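Local coordinates for msDPBB_sym2 protein (PDB 7DWW), which adopts, as a computationally designed synthetic protein, the double-psi beta-barrel fold that also forms the core of RNA polymerase, at residues Leu11-Glu14 and Asp15-Gly18; Met24-Glu27 and Leu28-Leu32. All coordinates share one frame; numbering follows the deposited sequence.

In the fold
Contact 1 and contact 2 follow one another along the chain: the segments 11-14 and 15-18 lead out of the end of strand 4-11, and after strand 21-24 the chain enters helix 26-32. Their centres lie about 19 Å apart and their nearest atoms about 9 Å, so they do not touch. Contact 1 is a surface turn, its centre about 12 Å from that of the chain; contact 2, at about 10 Å, is partly buried against the barrel. Both join the second half of the barrel by backbone hydrogen bonds, Ala12 with Met67 and Met24 with Ala55, the same pairing seen from each half of the repeated sequence.

Contact 1 (Leu11-Glu14 and Asp15-Gly18); sequences LAHE and DDVG
His13 and Asp16 each carry CG beside their own backbone N and anti to their carbonyl carbon (chi1 -70° and -69°), and at Asp16 this torsion sets the carboxylate back toward the N of His13. The imidazole and the carboxylate lie side by side and point the same way, their planes turned roughly halfway between parallel and perpendicular. The root of one side chain meets the end of the other: His13 CB lies 3.5 Å from Asp16 OD1, while the ring, which leads away, meets that oxygen obliquely. Asp16 OD1 also accepts from His13 N at 3.2 Å, a bent bond (137° at the hydrogen) that reaches the oxygen from well above the carboxylate plane. In the reverse direction Asp16 N donates to His13 O at 3.1 Å. This second bond, with 5.3 Å between the CA atoms of His13 and Asp16 and with phi and psi of Glu14 and Asp15 close to type I values, defines a type I beta turn in the loop between strands 4-11 and 21-24. Asp16 thus closes the turn twice, by its backbone N and by its carboxylate. Ala12 CB lies 4.1 Å from Asp16 OD1, a looser approach. His13 O is shared: besides Asp16 N it takes a hydrogen from a water 2.9 Å away, which also donates weakly to Asp16 O. The other carboxylate oxygen, Asp16 OD2, bonds to NE2 of His56, in the second copy of the repeated sequence, whose ring meets that of His13 at a shallow angle.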
ATOM      1  N   LEU A  11       9.263   1.286  -1.497  1.00 31.52           N
ATOM      2  CA  LEU A  11       9.482   0.437  -2.657  1.00 27.70           C
ATOM      3  C   LEU A  11       9.384  -1.047  -2.281  1.00 26.99           C
ATOM      4  O   LEU A  11      10.003  -1.489  -1.308  1.00 31.27           O
ATOM      5  CB  LEU A  11      10.840   0.782  -3.255  1.00 32.27           C
ATOM      6  CG  LEU A  11      11.317   0.040  -4.496  1.00 35.74           C
ATOM      7  CD1 LEU A  11      10.349   0.301  -5.638  1.00 28.27           C
ATOM      8  CD2 LEU A  11      12.719   0.468  -4.886  1.00 34.24           C
ATOM      9  N   ALA A  12       8.553  -1.793  -3.015  1.00 36.32           N
ATOM     10  CA  ALA A  12       8.443  -3.229  -2.805  1.00 38.46           C
ATOM     11  C   ALA A  12       9.797  -3.911  -2.972  1.00 48.39           C
ATOM     12  O   ALA A  12      10.621  -3.513  -3.795  1.00 40.57           O
ATOM     13  CB  ALA A  12       7.432  -3.826  -3.796  1.00 38.32           C
ATOM     14  N   HIS A  13       9.964  -4.995  -2.248  1.00 58.77           N
ATOM     15  CA  HIS A  13      11.157  -5.863  -2.357  1.00 69.82           C
ATOM     16  C   HIS A  13      11.118  -6.502  -3.740  1.00 70.87           C
ATOM     17  O   HIS A  13      10.048  -6.710  -4.242  1.00 70.59           O
ATOM     18  CB  HIS A  13      11.193  -6.829  -1.165  1.00 79.09           C
ATOM     19  CG  HIS A  13      11.497  -6.121   0.116  1.00 81.63           C
ATOM     20  ND1 HIS A  13      11.093  -6.577   1.337  1.00 88.80           N
ATOM     21  CD2 HIS A  13      12.174  -4.982   0.356  1.00 79.91           C
ATOM     22  CE1 HIS A  13      11.509  -5.755   2.272  1.00 88.58           C
ATOM     23  NE2 HIS A  13      12.181  -4.777   1.691  1.00 83.21           N
ATOM     24  N   GLU A  14      12.265  -6.821  -4.324  1.00 74.22           N
ATOM     25  CA  GLU A  14      12.269  -7.335  -5.721  1.00 75.03           C
ATOM     26  C   GLU A  14      11.888  -8.811  -5.846  1.00 84.49           C
ATOM     27  O   GLU A  14      11.883  -9.291  -6.946  1.00 86.86           O
ATOM     28  CB  GLU A  14      13.567  -6.985  -6.425  1.00 73.53           C
ATOM     29  CG  GLU A  14      13.324  -6.110  -7.630  1.00 68.32           C
ATOM     30  CD  GLU A  14      12.971  -6.909  -8.862  1.00 68.88           C
ATOM     31  OE1 GLU A  14      12.406  -6.345  -9.760  1.00 66.72           O
ATOM     32  OE2 GLU A  14      13.291  -8.078  -8.912  1.00 66.76           O
ATOM     33  N   ASP A  15      11.654  -9.522  -4.747  1.00 91.59           N
ATOM     34  CA  ASP A  15      11.112 -10.880  -4.993  1.00 96.70           C
ATOM     35  C   ASP A  15       9.591 -10.812  -4.741  1.00 91.50           C
ATOM     36  O   ASP A  15       8.847 -11.667  -5.230  1.00 89.16           O
ATOM     37  CB  ASP A  15      11.938 -12.008  -4.338  1.00106.04           C
ATOM     38  CG  ASP A  15      12.030 -13.370  -5.035  1.00123.12           C
ATOM     39  OD1 ASP A  15      10.957 -13.945  -5.378  1.00126.57           O
ATOM     40  OD2 ASP A  15      13.135 -13.865  -5.209  1.00131.79           O
ATOM     41  N   ASP A  16       9.095  -9.710  -4.180  1.00 87.27           N
ATOM     42  CA  ASP A  16       7.635  -9.522  -4.000  1.00 84.74           C
ATOM     43  C   ASP A  16       6.963  -9.634  -5.376  1.00 82.37           C
ATOM     44  O   ASP A  16       7.322  -8.829  -6.231  1.00 82.34           O
ATOM     45  CB  ASP A  16       7.344  -8.188  -3.313  1.00 76.89           C
ATOM     46  CG  ASP A  16       7.779  -8.127  -1.869  1.00 79.73           C
ATOM     47  OD1 ASP A  16       7.708  -7.046  -1.286  1.00 76.43           O
ATOM     48  OD2 ASP A  16       8.175  -9.167  -1.348  1.00 82.98           O
ATOM     49  N   VAL A  17       6.074 -10.618  -5.582  1.00 82.93           N
ATOM     50  CA  VAL A  17       5.362 -10.797  -6.875  1.00 78.27           C
ATOM     51  C   VAL A  17       4.001 -10.112  -6.761  1.00 67.48           C
ATOM     52  O   VAL A  17       3.441 -10.143  -5.674  1.00 70.63           O
ATOM     53  CB  VAL A  17       5.180 -12.287  -7.191  1.00 80.30           C
ATOM     54  CG1 VAL A  17       6.485 -12.939  -7.593  1.00 83.08           C
ATOM     55  CG2 VAL A  17       4.543 -13.000  -6.018  1.00 83.28           C
ATOM     56  N   GLY A  18       3.503  -9.579  -7.863  1.00 51.72           N
ATOM     57  CA  GLY A  18       2.222  -8.881  -7.887  1.00 41.59           C
ATOM     58  C   GLY A  18       2.428  -7.424  -8.181  1.00 40.88           C
ATOM     59  O   GLY A  18       2.564  -6.664  -7.273  1.00 35.84           O
TER
HETATM   60  O   HOH W   1       9.031  -5.954  -6.811  1.00 46.80           O

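Contact 2 (Met24-Glu27 and Leu28-Leu32); sequences MDEE and LMRLL
An N-cap starts helix 26-32, where Asp25 folds its carboxylate back over the first turn to meet Leu28. Its CG sits between the backbone N and the carbonyl carbon (chi1 69°), which brings OD2 to 3.0 Å from Leu28 N; the bond is fairly straight (154°) and approaches the oxygen from above the carboxylate plane. Asp25 OD1 rests 3.4 Å from Leu28 CB, the two side chains crossing at about a right angle. The backbone takes over at once, with Met29 N donating to Asp25 O at 2.9 Å. With an alanine here, Leu28 N would probably be left without its carboxylate acceptor and the helix start would be less firmly capped. Met24, just before the cap, adds a hydrophobic staple: its CB lies 3.7 Å from CG of Met29, the fourth residue after the cap, whose SD is 3.6 Å from Met24 O. Bent at chi3 (56°), Met24 swings CE round to Leu28 CG at 3.7 Å, and the same methyl faces Leu32 CD2 at 4.1 Å. This apolar side lies against the barrel: Met24 and Met29 touch Val52 of strand 47-54, while Leu28 and Leu32 touch Val5 of strand 4-11. On the exposed side Glu26 and Arg30 run alongside each other, OE1 meeting the guanidinium edge in a long salt bridge, 3.9 Å from NH1.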
ATOM      1  N   MET A  24       1.103  -3.997   3.426  1.00 27.26           N
ATOM      2  CA  MET A  24       0.824  -3.225   4.632  1.00 33.34           C
ATOM      3  C   MET A  24       0.971  -4.141   5.836  1.00 34.31           C
ATOM      4  O   MET A  24       0.677  -5.334   5.748  1.00 30.83           O
ATOM      5  CB  MET A  24      -0.606  -2.672   4.600  1.00 32.75           C
ATOM      6  CG  MET A  24      -0.895  -1.741   3.441  1.00 38.05           C
ATOM      7  SD  MET A  24      -2.679  -1.439   3.311  1.00 43.43           S
ATOM      8  CE  MET A  24      -2.973  -0.816   4.964  1.00 36.83           C
ATOM      9  N   ASP A  25       1.413  -3.590   6.968  1.00 32.61           N
ATOM     10  CA  ASP A  25       1.591  -4.437   8.148  1.00 34.34           C
ATOM     11  C   ASP A  25       0.237  -4.819   8.746  1.00 29.30           C
ATOM     12  O   ASP A  25      -0.800  -4.172   8.508  1.00 26.75           O
ATOM     13  CB  ASP A  25       2.460  -3.748   9.212  1.00 44.40           C
ATOM     14  CG  ASP A  25       1.765  -2.562   9.840  1.00 44.92           C
ATOM     15  OD1 ASP A  25       1.854  -1.441   9.301  1.00 51.04           O
ATOM     16  OD2 ASP A  25       1.054  -2.775  10.839  1.00 40.03           O
ATOM     17  N   GLU A  26       0.244  -5.911   9.514  1.00 30.10           N
ATOM     18  CA  GLU A  26      -0.998  -6.452  10.065  1.00 36.12           C
ATOM     19  C   GLU A  26      -1.788  -5.409  10.873  1.00 37.60           C
ATOM     20  O   GLU A  26      -3.010  -5.287  10.728  1.00 31.07           O
ATOM     21  CB  GLU A  26      -0.711  -7.680  10.929  1.00 39.86           C
ATOM     22  CG  GLU A  26      -1.897  -8.093  11.810  1.00 50.00           C
ATOM     23  CD  GLU A  26      -2.144  -9.592  11.843  1.00 64.85           C
ATOM     24  OE1 GLU A  26      -3.325 -10.009  11.907  1.00 73.27           O
ATOM     25  OE2 GLU A  26      -1.155 -10.354  11.806  1.00 71.75           O
ATOM     26  N   GLU A  27      -1.124  -4.657  11.752  1.00 33.41           N
ATOM     27  CA  GLU A  27      -1.863  -3.689  12.559  1.00 39.28           C
ATOM     28  C   GLU A  27      -2.586  -2.680  11.678  1.00 37.91           C
ATOM     29  O   GLU A  27      -3.733  -2.302  11.957  1.00 33.59           O
ATOM     30  CB  GLU A  27      -0.932  -2.973  13.537  1.00 42.98           C
ATOM     31  CG  GLU A  27      -0.621  -3.810  14.726  1.00 59.86           C
ATOM     32  CD  GLU A  27       0.186  -3.069  15.761  1.00 70.08           C
ATOM     33  OE1 GLU A  27       0.047  -1.835  15.859  1.00 68.44           O
ATOM     34  OE2 GLU A  27       0.978  -3.731  16.453  1.00 77.82           O
ATOM     35  N   LEU A  28      -1.897  -2.202  10.646  1.00 30.94           N
ATOM     36  CA  LEU A  28      -2.485  -1.179   9.798  1.00 31.11           C
ATOM     37  C   LEU A  28      -3.637  -1.752   8.969  1.00 27.97           C
ATOM     38  O   LEU A  28      -4.685  -1.103   8.811  1.00 28.11           O
ATOM     39  CB  LEU A  28      -1.402  -0.565   8.914  1.00 26.20           C
ATOM     40  CG  LEU A  28      -1.844   0.672   8.148  1.00 33.07           C
ATOM     41  CD1 LEU A  28      -2.408   1.705   9.078  1.00 36.36           C
ATOM     42  CD2 LEU A  28      -0.684   1.227   7.324  1.00 35.01           C
ATOM     43  N   MET A  29      -3.467  -2.976   8.434  1.00 25.24           N
ATOM     44  CA  MET A  29      -4.585  -3.636   7.751  1.00 28.22           C
ATOM     45  C   MET A  29      -5.766  -3.819   8.683  1.00 31.05           C
ATOM     46  O   MET A  29      -6.913  -3.653   8.268  1.00 30.03           O
ATOM     47  CB  MET A  29      -4.176  -5.008   7.198  1.00 23.13           C
ATOM     48  CG  MET A  29      -3.067  -4.935   6.124  1.00 23.95           C
ATOM     49  SD  MET A  29      -2.685  -6.563   5.455  1.00 28.84           S
ATOM     50  CE  MET A  29      -4.323  -7.018   4.856  1.00 25.83           C
ATOM     51  N   ARG A  30      -5.512  -4.192   9.949  1.00 33.88           N
ATOM     52  CA  ARG A  30      -6.613  -4.410  10.894  1.00 34.50           C
ATOM     53  C   ARG A  30      -7.387  -3.119  11.126  1.00 37.38           C
ATOM     54  O   ARG A  30      -8.629  -3.106  11.110  1.00 38.74           O
ATOM     55  CB  ARG A  30      -6.089  -4.936  12.229  1.00 41.72           C
ATOM     56  CG  ARG A  30      -5.943  -6.420  12.356  1.00 50.63           C
ATOM     57  CD  ARG A  30      -5.302  -6.791  13.689  1.00 56.34           C
ATOM     58  NE  ARG A  30      -6.303  -7.102  14.707  1.00 68.46           N
ATOM     59  CZ  ARG A  30      -6.438  -8.298  15.280  1.00 67.75           C
ATOM     60  NH1 ARG A  30      -5.636  -9.295  14.927  1.00 66.57           N
ATOM     61  NH2 ARG A  30      -7.373  -8.492  16.197  1.00 70.22           N
ATOM     62  N   LEU A  31      -6.655  -2.026  11.314  1.00 33.41           N
ATOM     63  CA  LEU A  31      -7.268  -0.719  11.525  1.00 40.28           C
ATOM     64  C   LEU A  31      -8.093  -0.294  10.319  1.00 36.35           C
ATOM     65  O   LEU A  31      -9.233   0.176  10.470  1.00 37.99           O
ATOM     66  CB  LEU A  31      -6.188   0.322  11.816  1.00 38.52           C
ATOM     67  CG  LEU A  31      -6.722   1.605  12.415  1.00 40.96           C
ATOM     68  CD1 LEU A  31      -7.144   1.361  13.846  1.00 43.27           C
ATOM     69  CD2 LEU A  31      -5.609   2.651  12.326  1.00 41.86           C
ATOM     70  N   LEU A  32      -7.528  -0.440   9.110  1.00 34.36           N
ATOM     71  CA  LEU A  32      -8.301  -0.136   7.905  1.00 32.37           C
ATOM     72  C   LEU A  32      -9.500  -1.060   7.735  1.00 33.57           C
ATOM     73  O   LEU A  32     -10.516  -0.646   7.157  1.00 33.67           O
ATOM     74  CB  LEU A  32      -7.439  -0.238   6.663  1.00 29.05           C
ATOM     75  CG  LEU A  32      -8.053   0.092   5.300  1.00 29.77           C
ATOM     76  CD1 LEU A  32      -8.625   1.531   5.327  1.00 36.57           C
ATOM     77  CD2 LEU A  32      -6.959  -0.026   4.246  1.00 31.16           C
TER